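PDB 5CXW: penicillin-binding protein 1A from Mycobacterium tuberculosis, which builds cross-linked peptidoglycan for the mycobacterial cell wall, polymerising glycan strands with one domain and cross-linking their peptides with the penicillin-sensitive transpeptidase domain, the part crystallised here. Local coordinates for residues G85-F88 against A89-G92; N4-I7 against E8-V11; D54-D57 against P58-A62; N200-L204 against G205-T209. All coordinates share one frame; numbering follows the deposited sequence. Where two conformers were deposited one is given.

All four contacts are local. Interactions 2 to 4 each touch interaction 1, in the loop between strands 74-78 and 93-94, but not one another. Interaction 2, on the N-terminal helix 2-19, joins it through Arg-9 NH2, which lies 2.8 Å from Gly-85 O, probably a hydrogen bond. Interaction 3, where the chain enters strand 60-67, reaches it through Arg-61 CG, 3.7 Å from Phe-88 CE2. Interaction 4 touches the far end of the loop, with Gln-208 CD 3.5 Å from Gly-92 O. It is the contact nearest the catalytic centre: the side chain of Leu-204 is about 5 Å from that of Ser-97, the probable acyl-ester nucleophile, whereas interactions 1 to 3 lie away from it.

Interaction 1 of 4, residues G85-F88 against A89-G92; sequences GFDF and AQAG
The carboxylate oxygen Asp-87 OD1 takes the backbone N-H of Ala-89, with 2.9 Å between OD1 and N, meeting it nearly along its own C-O axis. Swinging CG opposite the backbone nitrogen (chi1 -175°) turns the acid forward over the chain that follows it. Ala-89 CB sits against the same oxygen, 3.2 Å from Asp-87 OD1. The other oxygen, OD2, hydrogen-bonds Tyr-77 OH, which is shared with Gln-90 NE2, while Gln-90 OE1 is engaged by Arg-210. Gln-90 folds back at chi2, and its CG packs 3.5 Å from Asp-87 OD2. Carboxylate and amide are turned steeply, their planes 76° apart. In the backbone, Gln-90 N bonds to Asp-87 O at 3.1 Å.

Apolar contacts gather on Ala-91. Its CB lies at the edge of the Phe-86 ring, 3.8 Å from CE2. That ring in turn points CD2 at the face of Phe-88, over its centre, and Phe-88 also meets Trp-320 with nearly parallel planes. A water gives its hydrogens to Phe-88 O and, at 2.7 Å, to Ala-91 O, tying the two carbonyls together. An Asx turn is thus laid over the start of a type I beta turn from Asp-87 to Gln-90, in the transpeptidase-domain loop that leads into strand 93-94.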
ATOM      1  N   GLY A  85      18.211   8.034 -11.838  1.00 44.02           N
ATOM      2  CA  GLY A  85      18.600   7.048 -10.876  1.00 39.99           C
ATOM      3  C   GLY A  85      17.427   6.077 -10.655  1.00 35.45           C
ATOM      4  O   GLY A  85      16.507   5.931 -11.449  1.00 34.25           O
ATOM      5  N   PHE A  86      17.519   5.381  -9.553  1.00 32.22           N
ATOM      6  CA  PHE A  86      16.687   4.223  -9.290  1.00 29.40           C
ATOM      7  C   PHE A  86      15.338   4.725  -8.847  1.00 26.13           C
ATOM      8  O   PHE A  86      15.266   5.783  -8.222  1.00 25.38           O
ATOM      9  CB  PHE A  86      17.376   3.461  -8.210  1.00 29.61           C
ATOM     10  CG  PHE A  86      16.787   2.136  -7.939  1.00 29.71           C
ATOM     11  CD1 PHE A  86      17.095   1.036  -8.735  1.00 30.91           C
ATOM     12  CD2 PHE A  86      15.944   1.972  -6.874  1.00 28.81           C
ATOM     13  CE1 PHE A  86      16.526  -0.208  -8.473  1.00 30.34           C
ATOM     14  CE2 PHE A  86      15.408   0.728  -6.584  1.00 28.54           C
ATOM     15  CZ  PHE A  86      15.679  -0.358  -7.391  1.00 29.20           C
ATOM     16  N   ASP A  87      14.273   4.027  -9.257  1.00 23.78           N
ATOM     17  CA  ASP A  87      12.900   4.394  -8.892  1.00 21.65           C
ATOM     18  C   ASP A  87      12.445   3.440  -7.770  1.00 20.04           C
ATOM     19  O   ASP A  87      12.069   2.288  -8.007  1.00 18.61           O
ATOM     20  CB  ASP A  87      11.954   4.332 -10.091  1.00 20.94           C
ATOM     21  CG  ASP A  87      10.515   4.843  -9.761  1.00 20.40           C
ATOM     22  OD1 ASP A  87      10.124   4.871  -8.560  1.00 19.17           O
ATOM     23  OD2 ASP A  87       9.742   5.096 -10.717  1.00 19.64           O
ATOM     24  N   PHE A  88      12.501   3.923  -6.541  1.00 20.19           N
ATOM     25  CA  PHE A  88      12.073   3.108  -5.368  1.00 19.70           C
ATOM     26  C   PHE A  88      10.578   2.835  -5.251  1.00 18.09           C
ATOM     27  O   PHE A  88      10.201   1.966  -4.446  1.00 17.31           O
ATOM     28  CB  PHE A  88      12.555   3.664  -4.050  1.00 21.29           C
ATOM     29  CG  PHE A  88      13.962   3.265  -3.757  1.00 24.89           C
ATOM     30  CD1 PHE A  88      14.213   1.986  -3.301  1.00 27.11           C
ATOM     31  CD2 PHE A  88      14.990   4.088  -4.117  1.00 28.43           C
ATOM     32  CE1 PHE A  88      15.534   1.563  -3.078  1.00 29.38           C
ATOM     33  CE2 PHE A  88      16.317   3.683  -3.897  1.00 31.03           C
ATOM     34  CZ  PHE A  88      16.552   2.426  -3.368  1.00 29.58           C
ATOM     35  N   ALA A  89       9.755   3.553  -6.022  1.00 16.99           N
ATOM     36  CA  ALA A  89       8.335   3.268  -6.116  1.00 15.82           C
ATOM     37  C   ALA A  89       8.020   2.056  -6.997  1.00 15.58           C
ATOM     38  O   ALA A  89       6.876   1.588  -6.995  1.00 15.33           O
ATOM     39  CB  ALA A  89       7.547   4.490  -6.636  1.00 15.73           C
ATOM     40  N   GLN A  90       9.010   1.597  -7.737  1.00 15.82           N
ATOM     41  CA  GLN A  90       8.932   0.452  -8.607  1.00 16.42           C
ATOM     42  C   GLN A  90       9.720  -0.748  -8.125  1.00 16.34           C
ATOM     43  O   GLN A  90       9.587  -1.840  -8.727  1.00 16.94           O
ATOM     44  CB  GLN A  90       9.425   0.824 -10.011  1.00 17.58           C
ATOM     45  CG  GLN A  90       8.551   1.858 -10.707  1.00 17.59           C
ATOM     46  CD  GLN A  90       7.179   1.333 -11.107  1.00 17.13           C
ATOM     47  OE1 GLN A  90       7.011   0.141 -11.422  1.00 17.98           O
ATOM     48  NE2 GLN A  90       6.181   2.202 -11.094  1.00 17.08           N
ATOM     49  N   ALA A  91      10.482  -0.581  -7.046  1.00 16.15           N
ATOM     50  CA  ALA A  91      11.327  -1.647  -6.521  1.00 16.28           C
ATOM     51  C   ALA A  91      10.520  -2.750  -5.900  1.00 15.14           C
ATOM     52  O   ALA A  91       9.465  -2.496  -5.285  1.00 14.78           O
ATOM     53  CB  ALA A  91      12.300  -1.065  -5.492  1.00 17.18           C
ATOM     54  N   GLY A  92      10.945  -4.001  -6.049  1.00 14.77           N
ATOM     55  CA  GLY A  92      10.257  -5.078  -5.280  1.00 14.06           C
ATOM     56  C   GLY A  92      10.676  -5.064  -3.820  1.00 13.87           C
ATOM     57  O   GLY A  92      11.891  -5.202  -3.502  1.00 14.30           O
TER
HETATM   58  O   HOH W   1       8.336  -0.065  -4.783  1.00 13.90           O

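Interaction 2 of 4, residues N4-I7 against E8-V11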
ATOM      1  N   ASN A   4      10.290  14.577 -10.864  1.00 31.95           N
ATOM      2  CA  ASN A   4       9.560  14.621 -12.134  1.00 32.38           C
ATOM      3  C   ASN A   4      10.196  13.778 -13.251  1.00 30.03           C
ATOM      4  O   ASN A   4       9.472  13.284 -14.124  1.00 27.10           O
ATOM      5  CB  ASN A   4       9.357  16.048 -12.610  1.00 38.90           C
ATOM      6  CG  ASN A   4       8.392  16.805 -11.727  1.00 43.62           C
ATOM      7  OD1 ASN A   4       7.242  16.372 -11.491  1.00 44.60           O
ATOM      8  ND2 ASN A   4       8.855  17.939 -11.206  1.00 49.13           N
ATOM      9  N   GLY A   5      11.524  13.584 -13.215  1.00 28.23           N
ATOM     10  CA  GLY A   5      12.167  12.643 -14.158  1.00 27.69           C
ATOM     11  C   GLY A   5      11.642  11.195 -14.071  1.00 24.45           C
ATOM     12  O   GLY A   5      11.532  10.484 -15.080  1.00 23.57           O
ATOM     13  N   LEU A   6      11.406  10.734 -12.847  1.00 23.04           N
ATOM     14  CA  LEU A   6      10.910   9.380 -12.621  1.00 21.06           C
ATOM     15  C   LEU A   6       9.453   9.339 -13.048  1.00 19.19           C
ATOM     16  O   LEU A   6       9.008   8.333 -13.582  1.00 18.95           O
ATOM     17  CB  LEU A   6      11.086   8.945 -11.141  1.00 21.39           C
ATOM     18  CG  LEU A   6      12.527   8.859 -10.668  1.00 23.62           C
ATOM     19  CD1 LEU A   6      12.575   8.488  -9.187  1.00 24.27           C
ATOM     20  CD2 LEU A   6      13.352   7.916 -11.560  1.00 24.76           C
ATOM     21  N   ILE A   7       8.712  10.424 -12.843  1.00 19.12           N
ATOM     22  CA  ILE A   7       7.336  10.485 -13.336  1.00 18.70           C
ATOM     23  C   ILE A   7       7.381  10.400 -14.866  1.00 19.99           C
ATOM     24  O   ILE A   7       6.621   9.668 -15.490  1.00 18.71           O
ATOM     25  CB  ILE A   7       6.604  11.722 -12.888  1.00 19.32           C
ATOM     26  CG1 ILE A   7       6.362  11.701 -11.364  1.00 19.65           C
ATOM     27  CG2 ILE A   7       5.302  11.882 -13.683  1.00 19.96           C
ATOM     28  CD1 ILE A   7       5.910  13.018 -10.738  1.00 20.62           C
ATOM     29  N   GLU A   8       8.278  11.173 -15.483  1.00 22.02           N
ATOM     30  CA  GLU A   8       8.358  11.176 -16.967  1.00 23.94           C
ATOM     31  C   GLU A   8       8.637   9.790 -17.525  1.00 22.68           C
ATOM     32  O   GLU A   8       8.091   9.396 -18.559  1.00 21.45           O
ATOM     33  CB  GLU A   8       9.471  12.160 -17.455  1.00 28.97           C
ATOM     34  CG  GLU A   8       9.131  13.626 -17.225  1.00 34.28           C
ATOM     35  CD  GLU A   8      10.377  14.599 -17.261  1.00 41.40           C
ATOM     36  OE1 GLU A   8      11.472  14.249 -17.835  1.00 45.59           O
ATOM     37  OE2 GLU A   8      10.276  15.744 -16.711  1.00 47.95           O
ATOM     38  N   ARG A   9       9.529   9.059 -16.851  1.00 23.48           N
ATOM     39  CA  ARG A   9       9.856   7.712 -17.254  1.00 24.65           C
ATOM     40  C   ARG A   9       8.617   6.811 -17.241  1.00 21.80           C
ATOM     41  O   ARG A   9       8.431   5.986 -18.121  1.00 22.42           O
ATOM     42  CB  ARG A   9      10.996   7.109 -16.397  1.00 27.97           C
ATOM     43  CG  ARG A   9      12.381   7.549 -16.884  1.00 34.10           C
ATOM     44  CD  ARG A   9      13.509   7.506 -15.844  1.00 37.78           C
ATOM     45  NE  ARG A   9      13.737   6.198 -15.207  1.00 40.65           N
ATOM     46  CZ  ARG A   9      14.695   5.941 -14.294  1.00 44.89           C
ATOM     47  NH1 ARG A   9      14.813   4.718 -13.754  1.00 46.34           N
ATOM     48  NH2 ARG A   9      15.543   6.892 -13.889  1.00 46.75           N
ATOM     49  N   GLN A  10       7.769   6.973 -16.242  1.00 19.91           N
ATOM     50  CA  GLN A  10       6.515   6.205 -16.209  1.00 18.40           C
ATOM     51  C   GLN A  10       5.503   6.641 -17.248  1.00 17.64           C
ATOM     52  O   GLN A  10       4.795   5.830 -17.822  1.00 18.27           O
ATOM     53  CB  GLN A  10       5.883   6.263 -14.826  1.00 17.90           C
ATOM     54  CG  GLN A  10       6.662   5.567 -13.720  1.00 18.28           C
ATOM     55  CD  GLN A  10       6.895   4.127 -14.084  1.00 19.37           C
ATOM     56  OE1 GLN A  10       5.981   3.422 -14.423  1.00 19.64           O
ATOM     57  NE2 GLN A  10       8.145   3.716 -14.088  1.00 20.56           N
ATOM     58  N   VAL A  11       5.448   7.927 -17.535  1.00 17.48           N
ATOM     59  CA  VAL A  11       4.594   8.421 -18.589  1.00 17.76           C
ATOM     60  C   VAL A  11       5.020   7.871 -19.961  1.00 18.56           C
ATOM     61  O   VAL A  11       4.196   7.429 -20.740  1.00 18.88           O
ATOM     62  CB  VAL A  11       4.566   9.984 -18.596  1.00 18.07           C
ATOM     63  CG1 VAL A  11       3.836  10.536 -19.847  1.00 19.37           C
ATOM     64  CG2 VAL A  11       3.893  10.536 -17.364  1.00 18.17           C
TER
HETATM   65  O   HOH W   2      10.220   5.787 -13.181  1.00 19.14           O
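Leu-6 CD2 rests on one face of the Arg-9 guanidinium, displaced toward its rim and 3.4 Å from NH2. The two side chains run side by side in the same direction, one helical turn apart, and a bend at chi3 (57°) brings the flat group over to the methyl. Four residues apart, Ile-7 CG2 meets Val-11 CG2 at 4.2 Å; Glu-8 CG lies 3.1 Å from Asn-4 O.

Leu-6 O carries two partners: Gln-10 N, 3.2 Å away in the helical bond, and a water that donates to it from 2.8 Å. That water accepts from Gln-10 NE2, whose chain is bent at chi2 (-56°) to reach back over the turn.

Further out, Arg-9 NH2 hydrogen-bonds to the carbonyls of Gly-85 and Ala-83, which hold the guanidinium in place, and Glu-8 OE1 forms a salt bridge with Lys-1. Ile-7 packs on Tyr-77 and Ile-37, and Val-11 on strand 32-35. The arginine therefore pairs an apolar face with polar N-H groups: leucine lies against the face while NH2 binds backbone oxygens of the neighbouring loop, docking helix 2-19 onto it through uncharged acceptors.

Interaction 3 of 4, residues D54-D57 against P58-A62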
ATOM      1  N   ASP A  54      15.266  14.727   6.323  1.00 25.92           N
ATOM      2  CA  ASP A  54      16.288  15.730   6.623  1.00 28.55           C
ATOM      3  C   ASP A  54      17.073  15.343   7.866  1.00 28.50           C
ATOM      4  O   ASP A  54      16.505  14.962   8.877  1.00 27.70           O
ATOM      5  CB  ASP A  54      15.674  17.129   6.779  1.00 30.00           C
ATOM      6  CG  ASP A  54      16.693  18.202   6.809  1.00 33.42           C
ATOM      7  OD1 ASP A  54      17.620  18.223   5.970  1.00 35.64           O
ATOM      8  OD2 ASP A  54      16.541  19.072   7.656  1.00 34.74           O
ATOM      9  N   GLY A  55      18.388  15.346   7.712  1.00 29.22           N
ATOM     10  CA  GLY A  55      19.309  15.086   8.788  1.00 30.31           C
ATOM     11  C   GLY A  55      19.438  13.613   9.094  1.00 29.36           C
ATOM     12  O   GLY A  55      20.062  13.265  10.112  1.00 29.68           O
ATOM     13  N   GLN A  56      18.790  12.760   8.283  1.00 28.23           N
ATOM     14  CA  GLN A  56      18.897  11.330   8.465  1.00 28.08           C
ATOM     15  C   GLN A  56      20.069  10.782   7.649  1.00 28.81           C
ATOM     16  O   GLN A  56      20.706  11.487   6.880  1.00 28.88           O
ATOM     17  CB  GLN A  56      17.573  10.625   8.088  1.00 26.83           C
ATOM     18  CG  GLN A  56      16.360  11.105   8.872  1.00 26.89           C
ATOM     19  CD  GLN A  56      16.400  10.801  10.355  1.00 28.23           C
ATOM     20  OE1 GLN A  56      17.132   9.980  10.817  1.00 28.66           O
ATOM     21  NE2 GLN A  56      15.574  11.452  11.097  1.00 30.23           N
ATOM     22  N   ASP A  57      20.353   9.495   7.860  1.00 28.87           N
ATOM     23  CA  ASP A  57      21.421   8.799   7.155  1.00 29.87           C
ATOM     24  C   ASP A  57      21.280   9.116   5.672  1.00 29.76           C
ATOM     25  O   ASP A  57      20.166   9.017   5.104  1.00 28.10           O
ATOM     26  CB  ASP A  57      21.309   7.287   7.416  1.00 29.75           C
ATOM     27  CG  ASP A  57      22.528   6.504   6.946  1.00 32.37           C
ATOM     28  OD1 ASP A  57      22.991   6.694   5.796  1.00 33.16           O
ATOM     29  OD2 ASP A  57      23.049   5.715   7.770  1.00 33.93           O
ATOM     30  N   PRO A  58      22.373   9.535   5.018  1.00 30.74           N
ATOM     31  CA  PRO A  58      22.224   9.799   3.587  1.00 30.37           C
ATOM     32  C   PRO A  58      21.885   8.582   2.706  1.00 28.64           C
ATOM     33  O   PRO A  58      21.442   8.777   1.614  1.00 27.49           O
ATOM     34  CB  PRO A  58      23.553  10.425   3.190  1.00 32.60           C
ATOM     35  CG  PRO A  58      24.515  10.055   4.268  1.00 33.77           C
ATOM     36  CD  PRO A  58      23.713   9.905   5.523  1.00 32.83           C
ATOM     37  N   ASP A  59      22.042   7.359   3.222  1.00 27.61           N
ATOM     38  CA  ASP A  59      21.595   6.128   2.564  1.00 26.56           C
ATOM     39  C   ASP A  59      20.078   5.839   2.713  1.00 23.97           C
ATOM     40  O   ASP A  59      19.542   4.946   2.055  1.00 22.20           O
ATOM     41  CB  ASP A  59      22.377   4.919   3.151  1.00 28.12           C
ATOM     42  CG  ASP A  59      23.870   4.950   2.841  1.00 31.04           C
ATOM     43  OD1 ASP A  59      24.273   5.616   1.877  1.00 33.15           O
ATOM     44  OD2 ASP A  59      24.647   4.310   3.597  1.00 34.62           O
ATOM     45  N   MET A  60      19.394   6.582   3.573  1.00 22.84           N
ATOM     46  CA  MET A  60      17.949   6.397   3.720  1.00 21.74           C
ATOM     47  C   MET A  60      17.233   6.817   2.455  1.00 20.73           C
ATOM     48  O   MET A  60      17.608   7.809   1.783  1.00 20.65           O
ATOM     49  CB  MET A  60      17.433   7.224   4.890  1.00 22.16           C
ATOM     50  CG  MET A  60      16.026   6.864   5.290  1.00 21.62           C
ATOM     51  SD  MET A  60      15.523   7.570   6.841  1.00 22.70           S
ATOM     52  CE  MET A  60      16.723   6.827   7.969  1.00 23.20           C
ATOM     53  N   ARG A  61      16.188   6.070   2.118  1.00 19.22           N
ATOM     54  CA  ARG A  61      15.372   6.348   0.936  1.00 19.08           C
ATOM     55  C   ARG A  61      13.908   6.286   1.315  1.00 17.66           C
ATOM     56  O   ARG A  61      13.520   5.639   2.311  1.00 16.94           O
ATOM     57  CB  ARG A  61      15.668   5.338  -0.160  1.00 19.64           C
ATOM     58  CG  ARG A  61      17.125   5.379  -0.676  1.00 21.17           C
ATOM     59  CD  ARG A  61      17.313   6.576  -1.575  1.00 22.43           C
ATOM     60  NE  ARG A  61      18.676   6.598  -2.119  1.00 24.16           N
ATOM     61  CZ  ARG A  61      19.746   7.042  -1.489  1.00 25.29           C
ATOM     62  NH1 ARG A  61      19.685   7.518  -0.219  1.00 25.87           N
ATOM     63  NH2 ARG A  61      20.921   6.991  -2.116  1.00 26.33           N
ATOM     64  N   ALA A  62      13.083   6.960   0.518  1.00 17.42           N
ATOM     65  CA  ALA A  62      11.617   6.857   0.662  1.00 16.56           C
ATOM     66  C   ALA A  62      10.943   6.743  -0.690  1.00 15.90           C
ATOM     67  O   ALA A  62      11.514   7.129  -1.721  1.00 17.39           O
ATOM     68  CB  ALA A  62      11.053   8.065   1.426  1.00 16.80           C
TER
HETATM   69  O   HOH W   3      24.695   4.419   6.479  1.00 30.49           O
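Asp-57 to Met-60 form a type I beta turn, closed by Met-60 N donating to Asp-57 O at 3.0 Å. Asp-57 adds a second closure with its side chain: OD1 receives Asp-59 N at 2.8 Å in a straight bond (163°), on the anti side of the carboxylate and somewhat out of its plane. With CG trans to the backbone nitrogen (chi1 -169°), the acid reaches forward over Pro-58 to make this bond. It also comes close to the next acid, Asp-57 OD1 being 3.6 Å from Asp-59 OD2. A water lies between the two acids, 2.9 Å from Asp-59 OD2. Glu-328 adds a further carboxylate near Asp-57, so the cluster may raise the proton affinity of one of these acids.

On the inner side, Met-60 runs alongside Gln-56, its SD 3.9 Å from Gln-56 CB, and packs on Leu-53 and Val-321. Arg-61 folds back so that NH1 binds Pro-58 O at 2.8 Å and Met-60 O at 2.9 Å, both acceptors lying in the guanidinium plane. The two bonds to Asp-57, on its O and its OD1, combine a type I beta turn with an Asx turn, a tight link that carries the chain from helix 39-53 into strand 60-67 of the five-stranded antiparallel sheet.

Interaction 4 of 4, residues N200-L204 against G205-T209. With PEG (di(hydroxyethyl)ether), chain D.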
ATOM      1  N   ASN A 200       3.693 -19.607   3.749  1.00 13.45           N
ATOM      2  CA  ASN A 200       2.991 -18.928   4.821  1.00 12.86           C
ATOM      3  C   ASN A 200       3.462 -17.534   5.121  1.00 12.54           C
ATOM      4  O   ASN A 200       2.695 -16.718   5.639  1.00 13.61           O
ATOM      5  CB  ASN A 200       3.073 -19.735   6.068  1.00 13.18           C
ATOM      6  CG  ASN A 200       2.317 -21.029   5.994  1.00 14.34           C
ATOM      7  OD1 ASN A 200       1.261 -21.113   5.405  1.00 15.31           O
ATOM      8  ND2 ASN A 200       2.868 -22.080   6.635  1.00 15.67           N
ATOM      9  N   GLY A 201       4.683 -17.194   4.784  1.00 12.59           N
ATOM     10  CA  GLY A 201       5.181 -15.839   5.027  1.00 11.99           C
ATOM     11  C   GLY A 201       4.469 -14.689   4.308  1.00 11.58           C
ATOM     12  O   GLY A 201       4.680 -13.536   4.630  1.00 11.16           O
ATOM     13  N   ILE A 202       3.641 -15.052   3.336  1.00 11.17           N
ATOM     14  CA  ILE A 202       2.881 -14.071   2.581  1.00 11.31           C
ATOM     15  C   ILE A 202       2.125 -13.164   3.555  1.00 10.61           C
ATOM     16  O   ILE A 202       2.016 -11.971   3.283  1.00 10.53           O
ATOM     17  CB  ILE A 202       1.954 -14.715   1.562  1.00 11.06           C
ATOM     18  CG1 ILE A 202       1.296 -13.599   0.701  1.00 11.07           C
ATOM     19  CG2 ILE A 202       0.859 -15.611   2.214  1.00 11.29           C
ATOM     20  CD1 ILE A 202       0.597 -14.069  -0.532  1.00 11.67           C
ATOM     21  N   VAL A 203       1.526 -13.712   4.611  1.00 10.76           N
ATOM     22  CA  VAL A 203       0.667 -12.884   5.474  1.00 11.04           C
ATOM     23  C   VAL A 203       1.459 -11.846   6.255  1.00 11.25           C
ATOM     24  O   VAL A 203       0.898 -10.835   6.709  1.00 12.12           O
ATOM     25  CB  VAL A 203      -0.231 -13.757   6.421  1.00 11.08           C
ATOM     26  CG1 VAL A 203       0.599 -14.527   7.482  1.00 11.60           C
ATOM     27  CG2 VAL A 203      -1.330 -12.920   7.075  1.00 11.58           C
ATOM     28  N   LEU A 204       2.744 -12.101   6.443  1.00 11.22           N
ATOM     29  CA  LEU A 204       3.640 -11.158   7.057  1.00 12.42           C
ATOM     30  C   LEU A 204       4.438 -10.349   6.054  1.00 11.74           C
ATOM     31  O   LEU A 204       5.500  -9.796   6.410  1.00 12.05           O
ATOM     32  CB  LEU A 204       4.527 -11.894   8.030  1.00 13.07           C
ATOM     33  CG  LEU A 204       3.764 -12.699   9.121  1.00 13.56           C
ATOM     34  CD1 LEU A 204       4.733 -13.403  10.051  1.00 14.43           C
ATOM     35  CD2 LEU A 204       2.778 -11.875   9.890  1.00 14.25           C
ATOM     36  N   GLY A 205       3.939 -10.273   4.823  1.00 11.01           N
ATOM     37  CA  GLY A 205       4.479  -9.414   3.823  1.00 11.11           C
ATOM     38  C   GLY A 205       5.884  -9.736   3.396  1.00 11.72           C
ATOM     39  O   GLY A 205       6.645  -8.810   3.119  1.00 11.86           O
ATOM     40  N   GLN A 206       6.245 -11.019   3.357  0.50 12.04           N
ATOM     41  CA  GLN A 206       7.597 -11.432   3.065  0.50 12.87           C
ATOM     42  C   GLN A 206       7.926 -11.441   1.554  0.50 12.56           C
ATOM     43  O   GLN A 206       9.099 -11.412   1.211  0.50 12.52           O
ATOM     44  CB  GLN A 206       7.932 -12.771   3.740  0.50 14.22           C
ATOM     45  CG  GLN A 206       7.675 -12.784   5.262  0.50 15.47           C
ATOM     46  CD  GLN A 206       8.927 -12.603   6.132  0.50 17.77           C
ATOM     47  OE1 GLN A 206       9.893 -11.919   5.758  0.50 19.67           O
ATOM     48  NE2 GLN A 206       8.912 -13.232   7.339  0.50 19.45           N
ATOM     49  N   TYR A 207       6.914 -11.426   0.684  1.00 11.74           N
ATOM     50  CA  TYR A 207       7.113 -11.342  -0.734  1.00 12.18           C
ATOM     51  C   TYR A 207       7.341  -9.928  -1.176  1.00 12.08           C
ATOM     52  O   TYR A 207       6.971  -8.997  -0.512  1.00 11.78           O
ATOM     53  CB  TYR A 207       5.933 -12.004  -1.514  1.00 12.36           C
ATOM     54  CG  TYR A 207       5.968 -13.475  -1.393  1.00 12.52           C
ATOM     55  CD1 TYR A 207       6.700 -14.257  -2.256  1.00 13.56           C
ATOM     56  CD2 TYR A 207       5.283 -14.106  -0.390  1.00 12.72           C
ATOM     57  CE1 TYR A 207       6.815 -15.606  -2.081  1.00 14.15           C
ATOM     58  CE2 TYR A 207       5.397 -15.471  -0.194  1.00 13.68           C
ATOM     59  CZ  TYR A 207       6.136 -16.231  -1.081  1.00 13.94           C
ATOM     60  OH  TYR A 207       6.204 -17.581  -0.869  1.00 14.72           O
ATOM     61  N   GLN A 208       7.972  -9.765  -2.356  1.00 12.64           N
ATOM     62  CA  GLN A 208       8.212  -8.452  -2.914  1.00 13.30           C
ATOM     63  C   GLN A 208       7.009  -7.915  -3.603  1.00 12.89           C
ATOM     64  O   GLN A 208       6.374  -8.604  -4.409  1.00 13.12           O
ATOM     65  CB  GLN A 208       9.366  -8.513  -3.914  1.00 14.58           C
ATOM     66  CG  GLN A 208      10.693  -8.768  -3.256  1.00 15.84           C
ATOM     67  CD  GLN A 208      11.843  -8.653  -4.255  1.00 17.65           C
ATOM     68  OE1 GLN A 208      11.658  -8.356  -5.452  1.00 18.79           O
ATOM     69  NE2 GLN A 208      13.034  -8.864  -3.761  1.00 19.60           N
ATOM     70  N   THR A 209       6.681  -6.656  -3.293  1.00 12.33           N
ATOM     71  CA  THR A 209       5.607  -5.921  -3.892  1.00 12.08           C
ATOM     72  C   THR A 209       6.099  -4.478  -4.097  1.00 11.98           C
ATOM     73  O   THR A 209       7.027  -4.016  -3.418  1.00 12.02           O
ATOM     74  CB  THR A 209       4.435  -5.912  -2.883  1.00 11.53           C
ATOM     75  OG1 THR A 209       4.033  -7.263  -2.667  1.00 11.53           O
ATOM     76  CG2 THR A 209       3.171  -5.112  -3.324  1.00 11.65           C
TER
HETATM   77  O2  PEG D 703      14.580  -8.818   1.632  1.00 29.86           O
HETATM   78  C3  PEG D 703      14.846  -9.017   0.251  1.00 29.52           C
HETATM   79  C4  PEG D 703      13.625  -8.598  -0.518  1.00 28.64           C
HETATM   80  O4  PEG D 703      12.933  -9.773  -0.888  1.00 35.10           O
HETATM   81  O   HOH W   4       3.804 -10.904   0.949  1.00 10.90           O
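A Schellman motif ends the short 3-10 segment 200-203 beside the transpeptidase active site, with Gly-205 N bonded to Ile-202 O at 3.0 Å and Gln-206 N to Gly-201 O at 3.2 Å. Gly-205 takes the positive phi (64°) that turns the chain out of the helix. In the conformer described, Gln-206 CG lies 3.2 Å from Gly-201 O.

Tyr-207 brings a ring edge to Ile-202: CD2 is 3.8 Å from Ile-202 CA, close to the ring plane, and 3.9 Å from CB. The phenol oxygen is held outside this pair by the N-H of Asn-199. A water bridges the same two residues, donating to Ile-202 O from 3.1 Å and accepting from Tyr-207 N.

Leu-204 packs on Lys-100, Asn-152 and Tyr-156, in the neighbourhood of Ser-97. Gln-208 NE2 gives a hydrogen bond of 3.0 Å to O4 of a diethylene glycol, probably from the crystallisation liquor and also bound by Lys-304. With Ile-202 O gripped by an amide and a water, and Gly-201 O bonded by Gln-206, two carbonyls near the end of the 3-10 turn keep hydrogen-bond partners as the chain leaves it.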